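Local coordinates for protein RmpD (Hexulose-6-phosphate synthase) (Streptococcus mutans, PDB 3EXR) that is a TIM-barrel protein of the HUMPS family, built round an eight-stranded parallel beta barrel and assembled as two identical subunits, at residues D64-D69 against W85-C90; Q115-G120 against I139-R144; V171-G176 against V188-F193. All blocks are in the same frame, centred on the assembly; numbering follows the deposited sequence.

Overall arrangement
Three strand pairs of one closed, eight-stranded parallel barrel are described in chain order. Contact 1 joins the third and fourth strands, contact 2 the fifth and sixth, contact 3 the seventh and eighth. Contacts 1 and 2 have centres about 12 Å apart and are stitched together by backbone bonds, Cys88 with Gln115 and Glu117. Contacts 2 and 3, about 11 Å between centres, share the bonds Tyr140 to Ser172 and Gln142 to Thr174. Contacts 1 and 3 lie on opposite sides of the chain's centre, about 18 Å apart between centres, yet Trp85 still touches Phe191. The second subunit reaches contacts 1 and 2 but not contact 3.

Contact 1. Residues D64-D69 against W85-C90; sequences DTKCAD and WMTCIC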
# COMPACT_ATOMS: atom_id res chain seq x y z
N ASP A 64 -4.61 -4.50 -6.96
CA ASP A 64 -4.55 -4.49 -5.50
C ASP A 64 -3.45 -3.53 -5.05
O ASP A 64 -2.41 -3.96 -4.60
CB ASP A 64 -4.33 -5.92 -5.01
CG ASP A 64 -4.23 -6.05 -3.50
OD1 ASP A 64 -4.72 -5.20 -2.74
OD2 ASP A 64 -3.65 -7.05 -3.04
N THR A 65 -3.71 -2.23 -5.17
CA THR A 65 -2.70 -1.24 -4.82
C THR A 65 -2.69 -0.87 -3.34
O THR A 65 -1.74 -0.25 -2.86
CB THR A 65 -2.90 0.07 -5.59
OG1 THR A 65 -4.20 0.59 -5.31
CG2 THR A 65 -2.85 -0.16 -7.07
N LYS A 66 -3.75 -1.20 -2.60
CA LYS A 66 -3.87 -0.83 -1.19
C LYS A 66 -3.56 0.66 -1.03
O LYS A 66 -2.85 1.09 -0.12
CB LYS A 66 -2.99 -1.71 -0.31
CG LYS A 66 -3.50 -3.16 -0.27
CD LYS A 66 -2.75 -4.04 0.72
CE LYS A 66 -3.38 -5.43 0.88
NZ LYS A 66 -3.48 -6.22 -0.40
N CYS A 67 -4.11 1.42 -1.98
CA CYS A 67 -3.89 2.86 -2.08
C CYS A 67 -4.22 3.61 -0.79
O CYS A 67 -5.32 3.45 -0.23
CB CYS A 67 -4.68 3.40 -3.25
SG CYS A 67 -4.68 5.15 -3.39
N ALA A 68 -3.25 4.40 -0.32
CA ALA A 68 -3.41 5.20 0.90
C ALA A 68 -3.55 6.70 0.63
O ALA A 68 -4.04 7.41 1.51
CB ALA A 68 -2.22 4.99 1.84
N ASP A 69 -3.11 7.15 -0.54
CA ASP A 69 -3.04 8.56 -0.84
C ASP A 69 -2.91 8.73 -2.37
O ASP A 69 -2.65 7.75 -3.09
CB ASP A 69 -1.83 9.16 -0.12
CG ASP A 69 -1.90 10.66 0.08
OD1 ASP A 69 -2.84 11.34 -0.40
OD2 ASP A 69 -0.96 11.20 0.69
N TRP A 85 -11.62 -3.17 -10.51
CA TRP A 85 -11.64 -2.89 -9.09
C TRP A 85 -10.25 -2.52 -8.65
O TRP A 85 -9.29 -3.07 -9.14
CB TRP A 85 -12.10 -4.09 -8.28
CG TRP A 85 -13.47 -4.57 -8.63
CD1 TRP A 85 -14.43 -3.89 -9.32
CD2 TRP A 85 -14.04 -5.85 -8.32
NE1 TRP A 85 -15.56 -4.66 -9.45
CE2 TRP A 85 -15.35 -5.87 -8.85
CE3 TRP A 85 -13.57 -6.99 -7.65
CZ2 TRP A 85 -16.20 -6.97 -8.72
CZ3 TRP A 85 -14.41 -8.11 -7.54
CH2 TRP A 85 -15.70 -8.08 -8.08
N MET A 86 -10.17 -1.56 -7.73
CA MET A 86 -8.90 -1.24 -7.08
C MET A 86 -9.10 -1.23 -5.56
O MET A 86 -10.13 -0.76 -5.06
CB MET A 86 -8.38 0.13 -7.51
CG MET A 86 -6.96 0.37 -7.06
SD MET A 86 -6.29 2.00 -7.40
CE MET A 86 -7.04 3.03 -6.12
N THR A 87 -8.10 -1.73 -4.83
CA THR A 87 -8.13 -1.63 -3.38
C THR A 87 -7.57 -0.32 -2.84
O THR A 87 -6.55 0.21 -3.33
CB THR A 87 -7.42 -2.82 -2.70
OG1 THR A 87 -6.05 -2.88 -3.10
CG2 THR A 87 -8.07 -4.17 -3.08
N CYS A 88 -8.21 0.18 -1.78
CA CYS A 88 -7.64 1.22 -0.93
C CYS A 88 -7.50 0.62 0.45
O CYS A 88 -8.40 -0.11 0.91
CB CYS A 88 -8.57 2.42 -0.80
SG CYS A 88 -8.57 3.56 -2.18
N ILE A 89 -6.37 0.91 1.09
CA ILE A 89 -6.19 0.52 2.49
C ILE A 89 -7.21 1.31 3.33
O ILE A 89 -7.56 2.44 3.00
CB ILE A 89 -4.69 0.75 2.92
CG1 ILE A 89 -4.38 0.07 4.27
CG2 ILE A 89 -4.30 2.22 2.91
CD1 ILE A 89 -4.49 -1.46 4.19
N CYS A 90 -7.68 0.71 4.41
CA CYS A 90 -8.73 1.35 5.21
C CYS A 90 -8.25 2.63 5.90
O CYS A 90 -9.08 3.42 6.36
CB CYS A 90 -9.28 0.35 6.23
SG CYS A 90 -8.02 -0.43 7.28
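Thr87 and Asp64 meet through a short hydrogen bond: Thr87 OG1 donates to Asp64 OD1 (2.7 Å), which accepts on the lone pair anti to OD2. The syn lone pair of Asp64 OD1 takes Lys66 NZ at 2.8 Å, and the ammonium also forms a salt bridge with OD2, so OD1 is held by two donors, Lys66 of its own strand and Thr87 of the next. A threonine suits this place because its hydroxyl accepts as well as donates: Lys66 N reaches Thr87 OG1 at 2.9 Å. With chi1 at 60°, OG1 sits between the backbone N and the carbonyl carbon, turned to strand 64-67. Beyond it, Cys67 N bonds Thr87 O (3.0 Å), to which Thr65 OG1 adds a weak bond, and Ile89 N donates to Cys67 O (3.0 Å). Apolar contacts lie farther out. Met86 bends at chi3 (78°), bringing CE to 3.7 Å from Cys67 CB, while small Ala68 lays CB against Ile89 CG2 at 3.6 Å. Helices 71-79 and 94-107 cover Met86, and Asp69 pairs with Arg144 of the second subunit. The pair belongs to a beta-alpha-beta unit of the barrel, and its Asp-x-Lys-x-x-Asp sequence is the signature of the orotidine 5'-phosphate decarboxylase suprafamily.

Contact 2. Residues Q115-G120 against I139-R144; sequences QVELYG and IYHQSR
Ile139 fits between two residues of the parallel neighbour, its N bonding Val116 O (2.8 Å) and its O accepting from Leu118 N (3.2 Å). Its branched side chain shares a face of the sheet with Glu117. CD1 reaches NE2 of Gln115 at 3.7 Å, an amide also bonded to Gln137, while CB and CG2 lie against the carboxylate of Glu117, whose chain bends at chi2 (-78°). Ile139 thus covers the amide of Gln115 and the carboxylate of Glu117 with hydrocarbon. The aromatic pair follows: Tyr119 CZ stands 3.6 Å above one face of the His141 ring, offset toward its rim, in an oblique pair with planes at 51°. The phenol oxygen of Tyr119 is bonded to Asp69 of the second subunit. On the other flank Leu118 CD1 touches Tyr140 CD1 at 4.0 Å, and Tyr140 turns its hydroxyl to Asp157. A water lies over the centre of the Tyr140 ring, donating to Leu118 O at 2.7 Å and accepting from His141 N at 3.0 Å, and so continues the ladder where the strands part. Chemically, the contact passes from Ile139 to a polar cluster of Glu117, His141 and Tyr119, of which Tyr119 also joins the subunit interface. The hydrocarbon of Ile139 probably limits the approach of water to its side of the carboxylate, and His141 ND1 is buried with no partner in the model.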
# COMPACT_ATOMS: atom_id res chain seq x y z
N GLN A 115 -12.51 -1.03 -3.45
CA GLN A 115 -12.68 -2.03 -2.38
C GLN A 115 -11.80 -1.60 -1.21
O GLN A 115 -10.64 -1.27 -1.41
CB GLN A 115 -12.20 -3.41 -2.85
CG GLN A 115 -12.77 -3.91 -4.18
CD GLN A 115 -12.23 -5.28 -4.52
OE1 GLN A 115 -11.01 -5.42 -4.68
NE2 GLN A 115 -13.11 -6.31 -4.56
N VAL A 116 -12.33 -1.67 0.00
CA VAL A 116 -11.57 -1.33 1.20
C VAL A 116 -10.92 -2.59 1.80
O VAL A 116 -11.59 -3.54 2.23
CB VAL A 116 -12.42 -0.67 2.27
CG1 VAL A 116 -11.53 -0.23 3.45
CG2 VAL A 116 -13.14 0.57 1.72
N GLU A 117 -9.60 -2.56 1.85
CA GLU A 117 -8.77 -3.59 2.48
C GLU A 117 -8.70 -3.36 3.99
O GLU A 117 -8.26 -2.31 4.44
CB GLU A 117 -7.36 -3.59 1.86
CG GLU A 117 -7.26 -4.43 0.57
CD GLU A 117 -7.17 -5.94 0.81
OE1 GLU A 117 -7.28 -6.37 1.97
OE2 GLU A 117 -6.99 -6.69 -0.17
N LEU A 118 -9.19 -4.34 4.74
CA LEU A 118 -9.36 -4.22 6.19
C LEU A 118 -8.15 -4.74 6.93
O LEU A 118 -7.89 -5.95 6.93
CB LEU A 118 -10.64 -4.95 6.62
CG LEU A 118 -11.94 -4.45 6.00
CD1 LEU A 118 -13.09 -5.32 6.42
CD2 LEU A 118 -12.26 -3.01 6.38
N TYR A 119 -7.39 -3.80 7.51
CA TYR A 119 -6.23 -4.08 8.35
C TYR A 119 -6.29 -3.23 9.62
O TYR A 119 -6.67 -2.06 9.58
CB TYR A 119 -4.92 -3.76 7.62
CG TYR A 119 -4.57 -4.82 6.58
CD1 TYR A 119 -3.70 -5.86 6.88
CD2 TYR A 119 -5.16 -4.82 5.31
CE1 TYR A 119 -3.39 -6.82 5.95
CE2 TYR A 119 -4.87 -5.80 4.38
CZ TYR A 119 -3.97 -6.80 4.70
OH TYR A 119 -3.64 -7.77 3.78
N GLY A 120 -5.84 -3.83 10.72
CA GLY A 120 -5.71 -3.12 11.99
C GLY A 120 -7.05 -2.78 12.61
O GLY A 120 -8.05 -3.48 12.34
N ILE A 139 -12.73 -6.04 1.99
CA ILE A 139 -12.00 -7.31 1.96
C ILE A 139 -11.61 -7.66 3.39
O ILE A 139 -10.83 -6.95 4.03
CB ILE A 139 -10.67 -7.19 1.14
CG1 ILE A 139 -10.84 -6.45 -0.20
CG2 ILE A 139 -10.03 -8.54 0.99
CD1 ILE A 139 -11.87 -6.99 -1.09
N TYR A 140 -12.14 -8.78 3.86
CA TYR A 140 -11.92 -9.25 5.23
C TYR A 140 -10.98 -10.47 5.22
O TYR A 140 -11.24 -11.43 4.50
CB TYR A 140 -13.27 -9.61 5.91
CG TYR A 140 -13.15 -9.82 7.39
CD1 TYR A 140 -13.50 -8.80 8.28
CD2 TYR A 140 -12.64 -11.01 7.91
CE1 TYR A 140 -13.34 -8.95 9.66
CE2 TYR A 140 -12.48 -11.18 9.29
CZ TYR A 140 -12.84 -10.14 10.15
OH TYR A 140 -12.70 -10.29 11.50
N HIS A 141 -9.91 -10.39 6.02
CA HIS A 141 -8.90 -11.44 6.14
C HIS A 141 -9.12 -12.26 7.39
O HIS A 141 -9.37 -11.71 8.47
CB HIS A 141 -7.50 -10.81 6.26
CG HIS A 141 -7.05 -10.12 5.02
ND1 HIS A 141 -7.55 -8.91 4.59
CD2 HIS A 141 -6.13 -10.49 4.10
CE1 HIS A 141 -6.96 -8.57 3.46
NE2 HIS A 141 -6.10 -9.52 3.14
N GLN A 142 -8.98 -13.59 7.27
CA GLN A 142 -8.97 -14.41 8.47
C GLN A 142 -7.95 -13.86 9.48
O GLN A 142 -6.84 -13.42 9.12
CB GLN A 142 -8.67 -15.88 8.17
CG GLN A 142 -9.11 -16.74 9.34
CD GLN A 142 -8.70 -18.20 9.26
OE1 GLN A 142 -8.06 -18.64 8.30
NE2 GLN A 142 -9.08 -18.97 10.29
N SER A 143 -8.32 -13.86 10.75
CA SER A 143 -7.39 -13.47 11.80
C SER A 143 -6.09 -14.24 11.60
O SER A 143 -6.12 -15.47 11.43
CB SER A 143 -8.01 -13.74 13.17
OG SER A 143 -9.01 -12.74 13.40
N ARG A 144 -4.96 -13.51 11.56
CA ARG A 144 -3.69 -14.06 11.09
C ARG A 144 -3.19 -15.18 11.97
O ARG A 144 -2.60 -16.15 11.48
CB ARG A 144 -2.66 -12.94 10.98
CG ARG A 144 -1.31 -13.30 10.35
CD ARG A 144 -1.37 -13.92 8.95
NE ARG A 144 -2.11 -13.15 7.93
CZ ARG A 144 -1.61 -12.16 7.18
NH1 ARG A 144 -0.36 -11.73 7.32
NH2 ARG A 144 -2.39 -11.58 6.25
O HOH W 1 -5.81 -8.79 0.18
O HOH W 2 -9.41 -8.06 7.79

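Contact 3. Residues V171-G176 against V188-F193; sequences VSVTGG and VDVFTF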
# COMPACT_ATOMS: atom_id res chain seq x y z
N VAL A 171 -18.92 -8.25 0.71
CA VAL A 171 -17.73 -8.64 1.45
C VAL A 171 -16.99 -9.78 0.74
O VAL A 171 -17.55 -10.81 0.39
CB VAL A 171 -18.08 -9.03 2.90
CG1 VAL A 171 -16.86 -9.55 3.66
CG2 VAL A 171 -18.69 -7.83 3.62
N SER A 172 -15.70 -9.56 0.49
CA SER A 172 -14.82 -10.61 0.02
C SER A 172 -14.07 -11.15 1.22
O SER A 172 -13.69 -10.39 2.11
CB SER A 172 -13.81 -10.05 -0.97
OG SER A 172 -14.42 -9.61 -2.13
N VAL A 173 -13.86 -12.47 1.26
CA VAL A 173 -13.04 -13.05 2.32
C VAL A 173 -11.79 -13.71 1.72
O VAL A 173 -11.79 -14.18 0.57
CB VAL A 173 -13.84 -14.07 3.19
CG1 VAL A 173 -14.98 -13.44 3.93
CG2 VAL A 173 -14.35 -15.22 2.34
N THR A 174 -10.73 -13.74 2.52
CA THR A 174 -9.48 -14.38 2.11
C THR A 174 -8.80 -14.99 3.31
O THR A 174 -8.96 -14.50 4.43
CB THR A 174 -8.56 -13.38 1.40
OG1 THR A 174 -7.45 -14.09 0.82
CG2 THR A 174 -7.98 -12.35 2.35
N GLY A 175 -8.06 -16.08 3.07
CA GLY A 175 -7.38 -16.83 4.13
C GLY A 175 -8.18 -18.03 4.58
O GLY A 175 -9.37 -17.92 4.81
N GLY A 176 -7.53 -19.20 4.67
CA GLY A 176 -8.18 -20.38 5.23
C GLY A 176 -9.24 -20.96 4.32
O GLY A 176 -10.19 -21.60 4.79
N VAL A 188 -23.88 -17.65 4.87
CA VAL A 188 -23.25 -16.32 4.86
C VAL A 188 -23.16 -15.85 3.40
O VAL A 188 -22.63 -16.55 2.56
CB VAL A 188 -21.82 -16.35 5.52
CG1 VAL A 188 -21.21 -14.95 5.63
CG2 VAL A 188 -21.90 -16.99 6.91
N ASP A 189 -23.73 -14.68 3.12
CA ASP A 189 -23.85 -14.11 1.78
C ASP A 189 -22.52 -13.47 1.31
O ASP A 189 -22.45 -12.29 1.00
CB ASP A 189 -24.98 -13.07 1.82
CG ASP A 189 -25.34 -12.52 0.46
OD1 ASP A 189 -25.32 -13.29 -0.53
OD2 ASP A 189 -25.68 -11.32 0.32
N VAL A 190 -21.49 -14.30 1.26
CA VAL A 190 -20.15 -13.87 0.83
C VAL A 190 -20.22 -13.46 -0.64
O VAL A 190 -20.77 -14.18 -1.47
CB VAL A 190 -19.12 -15.03 0.99
CG1 VAL A 190 -17.77 -14.68 0.35
CG2 VAL A 190 -18.93 -15.39 2.46
N PHE A 191 -19.62 -12.31 -0.97
CA PHE A 191 -19.64 -11.80 -2.35
C PHE A 191 -18.60 -12.48 -3.23
O PHE A 191 -18.89 -12.85 -4.35
CB PHE A 191 -19.44 -10.27 -2.34
CG PHE A 191 -19.22 -9.67 -3.72
CD1 PHE A 191 -20.23 -9.68 -4.67
CD2 PHE A 191 -18.02 -9.06 -4.03
CE1 PHE A 191 -20.04 -9.14 -5.92
CE2 PHE A 191 -17.83 -8.48 -5.29
CZ PHE A 191 -18.85 -8.53 -6.23
N THR A 192 -17.39 -12.62 -2.68
CA THR A 192 -16.26 -13.23 -3.36
C THR A 192 -15.38 -13.98 -2.40
O THR A 192 -15.10 -13.48 -1.30
CB THR A 192 -15.40 -12.14 -4.05
OG1 THR A 192 -16.16 -11.45 -5.05
CG2 THR A 192 -14.19 -12.77 -4.76
N PHE A 193 -14.93 -15.17 -2.81
CA PHE A 193 -13.90 -15.93 -2.09
C PHE A 193 -12.57 -15.73 -2.83
O PHE A 193 -12.48 -16.02 -4.03
CB PHE A 193 -14.25 -17.42 -2.05
CG PHE A 193 -15.40 -17.73 -1.12
CD1 PHE A 193 -15.20 -17.84 0.25
CD2 PHE A 193 -16.69 -17.86 -1.62
CE1 PHE A 193 -16.29 -18.11 1.11
CE2 PHE A 193 -17.76 -18.14 -0.77
CZ PHE A 193 -17.55 -18.26 0.59
O HOH W 3 -21.31 -9.88 0.65
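Val173 and Phe193 form the dense part of this contact, lying side by side and pointing the same way. Val173 CG2 comes to 3.5 Å from Phe193 CD1 and to 4.0 Å from Val190 CG1. That same CG1 of Val190, anti to its backbone N (chi1 171°), stands 3.5 Å above the centre of the Phe193 ring, so the flat phenyl is covered by a methyl of its own segment while a methyl of the adjoining strand meets it obliquely. Beta-branched valines suit such a site because their methyls fill it from rigid, short stems. The backbones come closest at Ser172 and Thr192; the bond beside them runs from Val173 N to Thr192 O (3.0 Å), and the CA-H of Ser172 also turns to that oxygen. On the opposite sheet face Ser172 OG, small enough for tight pairing, rests 3.3 Å from Thr192 CB.

Toward Val188 the pairing loosens. Phe191 N still bonds Val171 O (2.9 Å), but the next link is made by water, which accepts from Val171 N at 2.9 Å and donates to Asp189 O at 2.7 Å. Asp189, at the centre of an inverse gamma turn, is exposed to solvent, a fitting place for a charged side chain.

Around this seam Val171 packs on helix 155-167, Ser172 meets Ile139 of strand 137-141, and Thr192 touches Gln9 of strand 7-12, where the barrel closes. Phe193 meets Phe185 edge-to-face and also touches Trp220 of helix 205-220.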